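DUF4440 domain-containing protein (Prochlorococcus marinus, PDB 3HZP) is of unknown function but belongs to the NTF2-like superfamily, whose cone-shaped alpha+beta fold often encloses a ligand pocket or active site. Local coordinates at residues Phe25-Pro38 with Lys106-Ser120. Numbering follows the deposited sequence.
Sequences FLDNATADFLFIRP and KKIDEKWKVAWMQRS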
ATOM      1  N   PHE A  25      -3.027   8.491  14.611  1.00 16.07           N
ATOM      2  CA  PHE A  25      -3.532   9.132  13.391  1.00 15.20           C
ATOM      3  C   PHE A  25      -4.402  10.330  13.716  1.00 16.77           C
ATOM      4  O   PHE A  25      -4.461  11.277  12.943  1.00 16.60           O
ATOM      5  CB  PHE A  25      -4.233   8.122  12.499  1.00 14.36           C
ATOM      6  CG  PHE A  25      -3.374   6.992  12.092  1.00 12.86           C
ATOM      7  CD1 PHE A  25      -2.174   7.212  11.444  1.00 16.11           C
ATOM      8  CD2 PHE A  25      -3.779   5.692  12.273  1.00 15.12           C
ATOM      9  CE1 PHE A  25      -1.338   6.144  11.083  1.00 18.41           C
ATOM     10  CE2 PHE A  25      -2.951   4.622  11.873  1.00 16.63           C
ATOM     11  CZ  PHE A  25      -1.737   4.850  11.260  1.00 15.60           C
ATOM     12  N   LEU A  26      -5.058  10.322  14.851  1.00 19.35           N
ATOM     13  CA  LEU A  26      -5.833  11.511  15.241  1.00 21.46           C
ATOM     14  C   LEU A  26      -4.990  12.792  15.304  1.00 27.91           C
ATOM     15  O   LEU A  26      -5.451  13.840  14.884  1.00 29.52           O
ATOM     16  CB  LEU A  26      -6.542  11.294  16.571  1.00 24.73           C
ATOM     17  CG  LEU A  26      -7.712  10.328  16.480  1.00 23.13           C
ATOM     18  CD1 LEU A  26      -8.199   9.956  17.882  1.00 29.73           C
ATOM     19  CD2 LEU A  26      -8.862  10.926  15.648  1.00 24.48           C
ATOM     20  N   ASP A  27      -3.753  12.674  15.773  1.00 31.31           N
ATOM     21  CA  ASP A  27      -2.847  13.819  15.937  1.00 32.60           C
ATOM     22  C   ASP A  27      -1.837  14.045  14.805  1.00 29.31           C
ATOM     23  O   ASP A  27      -1.339  15.153  14.598  1.00 32.19           O
ATOM     24  CB  ASP A  27      -2.031  13.584  17.216  1.00 36.38           C
ATOM     25  CG  ASP A  27      -2.897  13.193  18.402  1.00 45.46           C
ATOM     26  OD1 ASP A  27      -3.891  13.908  18.681  1.00 61.22           O
ATOM     27  OD2 ASP A  27      -2.584  12.172  19.056  1.00 57.54           O
ATOM     28  N   ASN A  28      -1.522  13.000  14.074  0.50 23.22           N
ATOM     29  CA  ASN A  28      -0.412  13.078  13.166  0.50 23.26           C
ATOM     30  C   ASN A  28      -0.774  12.897  11.722  0.50 21.85           C
ATOM     31  O   ASN A  28       0.052  13.109  10.838  0.50 24.70           O
ATOM     32  CB  ASN A  28       0.630  12.047  13.579  0.50 23.76           C
ATOM     33  CG  ASN A  28       1.269  12.409  14.887  0.50 28.31           C
ATOM     34  OD1 ASN A  28       2.305  13.074  14.898  0.50 29.72           O
ATOM     35  ND2 ASN A  28       0.611  12.051  16.008  0.50 19.80           N
ATOM     36  N   ALA A  29      -2.004  12.483  11.465  1.00 17.10           N
ATOM     37  CA  ALA A  29      -2.387  12.176  10.131  1.00 17.00           C
ATOM     38  C   ALA A  29      -3.136  13.348   9.528  1.00 15.79           C
ATOM     39  O   ALA A  29      -3.768  14.144  10.244  1.00 14.92           O
ATOM     40  CB  ALA A  29      -3.223  10.882  10.063  1.00 16.03           C
ATOM     41  N   THR A  30      -3.069  13.410   8.211  1.00 14.59           N
ATOM     42  CA  THR A  30      -3.817  14.388   7.445  1.00 14.15           C
ATOM     43  C   THR A  30      -5.297  14.023   7.506  1.00 15.56           C
ATOM     44  O   THR A  30      -5.672  12.891   7.791  1.00 14.90           O
ATOM     45  CB  THR A  30      -3.408  14.382   5.972  1.00 15.94           C
ATOM     46  OG1 THR A  30      -3.680  13.091   5.411  1.00 18.72           O
ATOM     47  CG2 THR A  30      -1.927  14.682   5.792  1.00 20.57           C
ATOM     48  N   ALA A  31      -6.166  14.993   7.265  1.00 13.48           N
ATOM     49  CA  ALA A  31      -7.600  14.760   7.358  1.00 14.79           C
ATOM     50  C   ALA A  31      -8.110  13.685   6.438  1.00 16.57           C
ATOM     51  O   ALA A  31      -9.135  13.055   6.737  1.00 18.94           O
ATOM     52  CB  ALA A  31      -8.366  16.063   7.045  1.00 17.22           C
ATOM     53  N   ASP A  32      -7.490  13.550   5.292  1.00 16.66           N
ATOM     54  CA  ASP A  32      -7.946  12.555   4.302  1.00 20.28           C
ATOM     55  C   ASP A  32      -7.174  11.225   4.364  1.00 17.59           C
ATOM     56  O   ASP A  32      -7.290  10.379   3.487  1.00 18.91           O
ATOM     57  CB  ASP A  32      -7.949  13.171   2.916  1.00 22.57           C
ATOM     58  CG  ASP A  32      -6.596  13.521   2.437  1.00 25.13           C
ATOM     59  OD1 ASP A  32      -5.653  13.724   3.246  1.00 28.42           O
ATOM     60  OD2 ASP A  32      -6.478  13.688   1.205  1.00 41.74           O
ATOM     61  N   PHE A  33      -6.378  11.064   5.405  1.00 14.03           N
ATOM     62  CA  PHE A  33      -5.717   9.788   5.686  1.00 13.67           C
ATOM     63  C   PHE A  33      -6.729   8.665   5.828  1.00 13.86           C
ATOM     64  O   PHE A  33      -7.754   8.820   6.468  1.00 14.73           O
ATOM     65  CB  PHE A  33      -4.971   9.902   7.006  1.00 14.02           C
ATOM     66  CG  PHE A  33      -4.459   8.582   7.532  1.00 13.62           C
ATOM     67  CD1 PHE A  33      -3.248   8.097   7.142  1.00 14.94           C
ATOM     68  CD2 PHE A  33      -5.197   7.839   8.427  1.00 12.49           C
ATOM     69  CE1 PHE A  33      -2.786   6.874   7.577  1.00 14.89           C
ATOM     70  CE2 PHE A  33      -4.728   6.591   8.869  1.00 14.03           C
ATOM     71  CZ  PHE A  33      -3.535   6.128   8.474  1.00 13.73           C
ATOM     72  N   LEU A  34      -6.369   7.505   5.274  1.00 13.58           N
ATOM     73  CA  LEU A  34      -7.000   6.243   5.625  1.00 12.35           C
ATOM     74  C   LEU A  34      -5.925   5.192   5.841  1.00 12.57           C
ATOM     75  O   LEU A  34      -4.844   5.262   5.263  1.00 12.99           O
ATOM     76  CB  LEU A  34      -7.974   5.767   4.551  1.00 13.85           C
ATOM     77  CG  LEU A  34      -9.160   6.639   4.268  1.00 12.78           C
ATOM     78  CD1 LEU A  34      -9.914   6.217   2.993  1.00 13.48           C
ATOM     79  CD2 LEU A  34     -10.144   6.676   5.439  1.00 13.70           C
ATOM     80  N   PHE A  35      -6.265   4.220   6.669  1.00 11.49           N
ATOM     81  CA  PHE A  35      -5.466   3.040   6.964  1.00 11.87           C
ATOM     82  C   PHE A  35      -6.130   1.856   6.290  1.00 12.01           C
ATOM     83  O   PHE A  35      -7.309   1.570   6.569  1.00 12.61           O
ATOM     84  CB  PHE A  35      -5.432   2.819   8.496  1.00 13.05           C
ATOM     85  CG  PHE A  35      -4.662   1.615   8.932  1.00 13.88           C
ATOM     86  CD1 PHE A  35      -3.315   1.707   9.186  1.00 13.43           C
ATOM     87  CD2 PHE A  35      -5.306   0.395   9.109  1.00 14.99           C
ATOM     88  CE1 PHE A  35      -2.595   0.588   9.599  1.00 16.71           C
ATOM     89  CE2 PHE A  35      -4.583  -0.724   9.555  1.00 15.93           C
ATOM     90  CZ  PHE A  35      -3.264  -0.598   9.800  1.00 15.11           C
ATOM     91  N   ILE A  36      -5.429   1.209   5.365  1.00 11.27           N
ATOM     92  CA  ILE A  36      -5.972   0.089   4.592  1.00 11.51           C
ATOM     93  C   ILE A  36      -5.565  -1.205   5.242  1.00 11.31           C
ATOM     94  O   ILE A  36      -4.399  -1.532   5.319  1.00 12.36           O
ATOM     95  CB  ILE A  36      -5.554   0.141   3.120  1.00 12.28           C
ATOM     96  CG1 ILE A  36      -5.881   1.498   2.493  1.00 13.34           C
ATOM     97  CG2 ILE A  36      -6.231  -0.982   2.341  1.00 12.15           C
ATOM     98  CD1 ILE A  36      -7.343   1.967   2.670  1.00 13.22           C
ATOM     99  N   ARG A  37      -6.564  -1.901   5.782  1.00 12.45           N
ATOM    100  CA  ARG A  37      -6.380  -3.195   6.428  1.00 12.21           C
ATOM    101  C   ARG A  37      -6.016  -4.280   5.414  1.00 12.63           C
ATOM    102  O   ARG A  37      -6.202  -4.097   4.182  1.00 11.57           O
ATOM    103  CB  ARG A  37      -7.655  -3.570   7.158  1.00 12.16           C
ATOM    104  CG  ARG A  37      -7.961  -2.672   8.337  1.00 13.53           C
ATOM    105  CD  ARG A  37      -9.332  -3.022   8.951  1.00 15.86           C
ATOM    106  NE  ARG A  37     -10.384  -2.319   8.253  1.00 15.10           N
ATOM    107  CZ  ARG A  37     -11.658  -2.277   8.645  1.00 16.18           C
ATOM    108  NH1 ARG A  37     -12.044  -2.985   9.693  1.00 19.34           N
ATOM    109  NH2 ARG A  37     -12.532  -1.525   7.976  1.00 15.29           N
ATOM    110  N   PRO A  38      -5.547  -5.435   5.899  1.00 11.87           N
ATOM    111  CA  PRO A  38      -5.194  -6.511   4.977  1.00 12.78           C
ATOM    112  C   PRO A  38      -6.337  -6.929   4.055  1.00 12.68           C
ATOM    113  O   PRO A  38      -6.076  -7.368   2.921  1.00 11.96           O
ATOM    114  CB  PRO A  38      -4.809  -7.659   5.921  1.00 13.23           C
ATOM    115  CG  PRO A  38      -4.231  -6.947   7.115  1.00 12.29           C
ATOM    116  CD  PRO A  38      -5.170  -5.793   7.281  1.00 12.85           C
ATOM    117  N   LYS A 106       3.057  13.729   3.796  1.00 12.86           N
ATOM    118  CA  LYS A 106       2.995  15.033   3.178  1.00 13.44           C
ATOM    119  C   LYS A 106       3.317  16.082   4.185  1.00 12.99           C
ATOM    120  O   LYS A 106       3.004  15.942   5.372  1.00 13.27           O
ATOM    121  CB  LYS A 106       1.581  15.280   2.609  1.00 16.34           C
ATOM    122  CG  LYS A 106       1.254  14.412   1.385  1.00 15.32           C
ATOM    123  CD  LYS A 106       0.055  14.946   0.606  1.00 19.85           C
ATOM    124  CE  LYS A 106      -1.171  14.889   1.494  1.00 22.89           C
ATOM    125  NZ  LYS A 106      -2.461  15.266   0.721  1.00 25.52           N
ATOM    126  N   LYS A 107       3.934  17.170   3.734  1.00 12.61           N
ATOM    127  CA  LYS A 107       4.162  18.316   4.593  1.00 14.68           C
ATOM    128  C   LYS A 107       2.953  19.248   4.527  1.00 15.68           C
ATOM    129  O   LYS A 107       2.467  19.609   3.414  1.00 17.69           O
ATOM    130  CB  LYS A 107       5.406  19.062   4.125  1.00 18.59           C
ATOM    131  CG  LYS A 107       6.588  18.804   4.906  1.00 24.30           C
ATOM    132  CD  LYS A 107       7.717  19.804   4.602  1.00 32.71           C
ATOM    133  CE  LYS A 107       9.057  19.178   4.896  1.00 36.14           C
ATOM    134  NZ  LYS A 107      10.175  20.166   4.911  1.00 35.75           N
ATOM    135  N   ILE A 108       2.429  19.603   5.683  1.00 14.02           N
ATOM    136  CA  ILE A 108       1.275  20.492   5.786  1.00 13.50           C
ATOM    137  C   ILE A 108       1.729  21.579   6.743  1.00 13.32           C
ATOM    138  O   ILE A 108       2.180  21.296   7.859  1.00 12.47           O
ATOM    139  CB  ILE A 108       0.076  19.763   6.374  1.00 16.01           C
ATOM    140  CG1 ILE A 108      -0.307  18.512   5.536  1.00 27.72           C
ATOM    141  CG2 ILE A 108      -1.094  20.720   6.567  1.00 18.31           C
ATOM    142  CD1 ILE A 108      -0.549  18.787   4.092  1.00 34.01           C
ATOM    143  N   ASP A 109       1.656  22.839   6.328  1.00 11.64           N
ATOM    144  CA  ASP A 109       2.148  23.950   7.158  1.00 10.98           C
ATOM    145  C   ASP A 109       3.547  23.649   7.715  1.00 12.51           C
ATOM    146  O   ASP A 109       3.823  23.855   8.882  1.00 12.84           O
ATOM    147  CB  ASP A 109       1.164  24.253   8.304  1.00 11.80           C
ATOM    148  CG  ASP A 109       1.515  25.492   9.082  1.00 11.53           C
ATOM    149  OD1 ASP A 109       2.062  26.448   8.520  1.00 11.78           O
ATOM    150  OD2 ASP A 109       1.205  25.519  10.311  1.00 15.26           O
ATOM    151  N   GLU A 110       4.399  23.131   6.826  1.00 12.94           N
ATOM    152  CA  GLU A 110       5.820  22.907   7.084  1.00 15.32           C
ATOM    153  C   GLU A 110       6.105  21.761   8.042  1.00 15.40           C
ATOM    154  O   GLU A 110       7.248  21.605   8.489  1.00 19.37           O
ATOM    155  CB  GLU A 110       6.531  24.194   7.529  1.00 18.11           C
ATOM    156  CG  GLU A 110       6.398  25.292   6.497  1.00 19.31           C
ATOM    157  CD  GLU A 110       7.188  26.540   6.815  1.00 25.01           C
ATOM    158  OE1 GLU A 110       7.358  26.874   7.998  1.00 24.06           O
ATOM    159  OE2 GLU A 110       7.581  27.211   5.848  1.00 38.98           O
ATOM    160  N   LYS A 111       5.098  20.953   8.345  1.00 13.05           N
ATOM    161  CA  LYS A 111       5.237  19.816   9.237  1.00 14.73           C
ATOM    162  C   LYS A 111       4.852  18.536   8.556  1.00 13.34           C
ATOM    163  O   LYS A 111       3.839  18.448   7.858  1.00 13.44           O
ATOM    164  CB  LYS A 111       4.358  20.009  10.470  1.00 18.58           C
ATOM    165  CG  LYS A 111       4.695  21.272  11.255  1.00 30.02           C
ATOM    166  CD  LYS A 111       3.566  21.661  12.191  1.00 39.80           C
ATOM    167  N   TRP A 112       5.655  17.487   8.753  1.00 12.68           N
ATOM    168  CA  TRP A 112       5.364  16.199   8.189  1.00 12.85           C
ATOM    169  C   TRP A 112       4.187  15.528   8.876  1.00 13.85           C
ATOM    170  O   TRP A 112       4.135  15.465  10.116  1.00 14.56           O
ATOM    171  CB  TRP A 112       6.599  15.271   8.270  1.00 12.52           C
ATOM    172  CG  TRP A 112       7.662  15.612   7.324  1.00 13.52           C
ATOM    173  CD1 TRP A 112       8.889  16.147   7.619  1.00 18.32           C
ATOM    174  CD2 TRP A 112       7.660  15.419   5.909  1.00 11.89           C
ATOM    175  NE1 TRP A 112       9.624  16.324   6.480  1.00 22.53           N
ATOM    176  CE2 TRP A 112       8.894  15.875   5.410  1.00 17.63           C
ATOM    177  CE3 TRP A 112       6.730  14.928   5.018  1.00 13.13           C
ATOM    178  CZ2 TRP A 112       9.208  15.835   4.062  1.00 19.84           C
ATOM    179  CZ3 TRP A 112       7.050  14.864   3.710  1.00 14.04           C
ATOM    180  CH2 TRP A 112       8.268  15.320   3.235  1.00 16.24           C
ATOM    181  N   LYS A 113       3.284  14.979   8.073  1.00 14.59           N
ATOM    182  CA  LYS A 113       2.137  14.228   8.552  1.00 14.47           C
ATOM    183  C   LYS A 113       1.972  12.962   7.720  1.00 15.49           C
ATOM    184  O   LYS A 113       2.294  12.929   6.546  1.00 14.04           O
ATOM    185  CB  LYS A 113       0.838  15.056   8.474  1.00 16.96           C
ATOM    186  CG  LYS A 113       0.901  16.286   9.353  1.00 20.07           C
ATOM    187  CD  LYS A 113      -0.398  17.031   9.376  1.00 25.61           C
ATOM    188  CE  LYS A 113      -1.417  16.360  10.266  1.00 28.13           C
ATOM    189  NZ  LYS A 113      -2.597  17.254  10.633  1.00 28.96           N
ATOM    190  N   VAL A 114       1.499  11.894   8.346  0.50 15.80           N
ATOM    191  CA  VAL A 114       1.218  10.681   7.588  0.50 15.85           C
ATOM    192  C   VAL A 114      -0.098  10.894   6.810  0.50 15.79           C
ATOM    193  O   VAL A 114      -1.075  11.402   7.388  0.50 17.47           O
ATOM    194  CB  VAL A 114       1.238   9.445   8.501  0.50 17.59           C
ATOM    195  CG1 VAL A 114       0.111   9.482   9.561  0.50 14.70           C
ATOM    196  CG2 VAL A 114       1.169   8.177   7.664  0.50 17.98           C
ATOM    197  N   ALA A 115      -0.076  10.607   5.500  1.00 15.51           N
ATOM    198  CA  ALA A 115      -1.126  10.825   4.548  1.00 14.47           C
ATOM    199  C   ALA A 115      -1.838   9.550   4.139  1.00 14.79           C
ATOM    200  O   ALA A 115      -2.972   9.612   3.648  1.00 14.55           O
ATOM    201  CB  ALA A 115      -0.585  11.534   3.299  1.00 17.68           C
ATOM    202  N   TRP A 116      -1.179   8.406   4.272  1.00 14.53           N
ATOM    203  CA  TRP A 116      -1.756   7.144   3.771  1.00 15.36           C
ATOM    204  C   TRP A 116      -0.964   6.001   4.353  1.00 14.22           C
ATOM    205  O   TRP A 116       0.246   6.079   4.526  1.00 14.48           O
ATOM    206  CB  TRP A 116      -1.699   7.066   2.244  1.00 14.61           C
ATOM    207  CG  TRP A 116      -2.540   6.018   1.696  1.00 14.87           C
ATOM    208  CD1 TRP A 116      -2.137   4.802   1.220  1.00 16.10           C
ATOM    209  CD2 TRP A 116      -3.955   6.070   1.519  1.00 14.06           C
ATOM    210  NE1 TRP A 116      -3.231   4.077   0.802  1.00 15.98           N
ATOM    211  CE2 TRP A 116      -4.354   4.822   0.968  1.00 15.34           C
ATOM    212  CE3 TRP A 116      -4.920   7.036   1.775  1.00 15.27           C
ATOM    213  CZ2 TRP A 116      -5.664   4.538   0.682  1.00 14.93           C
ATOM    214  CZ3 TRP A 116      -6.241   6.752   1.474  1.00 14.96           C
ATOM    215  CH2 TRP A 116      -6.586   5.506   0.922  1.00 14.92           C
HETATM  216  N   MSE A 117      -1.628   4.895   4.646  0.67 12.52           N
HETATM  217  CA  MSE A 117      -0.928   3.682   5.067  0.67 12.53           C
HETATM  218  C   MSE A 117      -1.749   2.439   4.680  0.67 14.28           C
HETATM  219  O   MSE A 117      -2.932   2.384   4.998  0.67 13.15           O
HETATM  220  CB  MSE A 117      -0.695   3.686   6.571  0.67 14.21           C
HETATM  221  CG  MSE A 117       0.066   2.470   7.098  0.67 12.79           C
HETATM  222 SE   MSE A 117       0.458   2.521   9.000  0.50 12.81          SE
HETATM  223  CE  MSE A 117       1.758   3.986   8.898  0.67 14.11           C
ATOM    224  N   GLN A 118      -1.099   1.482   4.014  1.00 12.52           N
ATOM    225  CA  GLN A 118      -1.680   0.190   3.720  1.00 11.95           C
ATOM    226  C   GLN A 118      -0.772  -0.882   4.269  1.00 13.16           C
ATOM    227  O   GLN A 118       0.438  -0.860   4.047  1.00 13.21           O
ATOM    228  CB  GLN A 118      -1.883   0.008   2.201  1.00 12.45           C
ATOM    229  CG  GLN A 118      -2.450  -1.373   1.820  1.00 11.51           C
ATOM    230  CD  GLN A 118      -3.084  -1.469   0.455  1.00 14.51           C
ATOM    231  OE1 GLN A 118      -3.198  -0.469  -0.260  1.00 17.43           O
ATOM    232  NE2 GLN A 118      -3.556  -2.646   0.102  1.00 12.32           N
ATOM    233  N   ARG A 119      -1.364  -1.849   4.949  1.00 12.30           N
ATOM    234  CA  ARG A 119      -0.635  -2.981   5.492  1.00 11.63           C
ATOM    235  C   ARG A 119      -1.081  -4.307   4.921  1.00 11.91           C
ATOM    236  O   ARG A 119      -2.245  -4.491   4.577  1.00 12.28           O
ATOM    237  CB  ARG A 119      -0.713  -3.055   7.023  1.00 12.37           C
ATOM    238  CG  ARG A 119      -2.093  -3.285   7.595  1.00 13.78           C
ATOM    239  CD  ARG A 119      -2.040  -3.880   9.003  1.00 13.17           C
ATOM    240  NE  ARG A 119      -1.605  -5.257   8.962  1.00 12.33           N
ATOM    241  CZ  ARG A 119      -1.162  -5.952   9.998  1.00 13.90           C
ATOM    242  NH1 ARG A 119      -1.114  -5.407  11.201  1.00 15.05           N
ATOM    243  NH2 ARG A 119      -0.763  -7.196   9.829  1.00 14.90           N
ATOM    244  N   SER A 120      -0.151  -5.254   4.908  1.00 12.11           N
ATOM    245  CA  SER A 120      -0.408  -6.610   4.456  1.00 11.69           C
ATOM    246  C   SER A 120      -0.860  -7.481   5.631  1.00 11.86           C
ATOM    247  O   SER A 120      -0.880  -7.035   6.768  1.00 13.19           O
ATOM    248  CB  SER A 120       0.847  -7.222   3.828  1.00 11.90           C
ATOM    249  OG  SER A 120       1.853  -7.507   4.816  1.00 12.24           O
TER
HETATM  250  O   HOH W   1       3.151  14.413  12.401  1.00 40.86           O
HETATM  251  O   HOH W   2      -3.877  11.908   2.224  1.00 28.44           O
HETATM  252  O   HOH W   3      -4.009  15.902   3.008  1.00 33.25           O
HETATM  253  O   HOH W   4      -3.812  -4.468   2.352  1.00 18.04           O
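M117, a selenomethionine, lies with SE at the edges of two rings, 3.7 Å from F35 CE1 and 3.9 Å from F25 CZ, a double Met-aromatic contact. With CG anti to the backbone N (chi1 -178°), its chain is extended as far as SE, which reaches both rings, and then turns at chi3 (-69°). V114 CG1 meets the F25 ring in its plane, while F33 CZ covers one face of that ring, closing a tight apolar layer. Beneath it the strands pair in parallel: M117 N donates to L34 O, I36 N to M117 O (2.8 Å) and R119 N to I36 O, the last almost straight at 175°. On the other face of the sheet I36 CG1 packs 3.5 Å from W116 CZ2, and L34 O stands over the indole face. T30 is packed too, its N bonded to V114 O (2.9 Å). The flank at D32 and K106 is looser and wetter. One water joins D32 OD1 to A115 O, another joins D32 OD1 to K106 NZ; D32 and K106 also form salt bridges with K69 and E71 of the second subunit. On its other side strand 111-119 pairs with strand 93-108, with a classic beta bulge where A115 and W116 both face I104. The short strand 35-36 lies between strands 42-43 and 111-119, with F15 of helix 4-15 and F48 of helix 45-52 adjoining the aromatic layer.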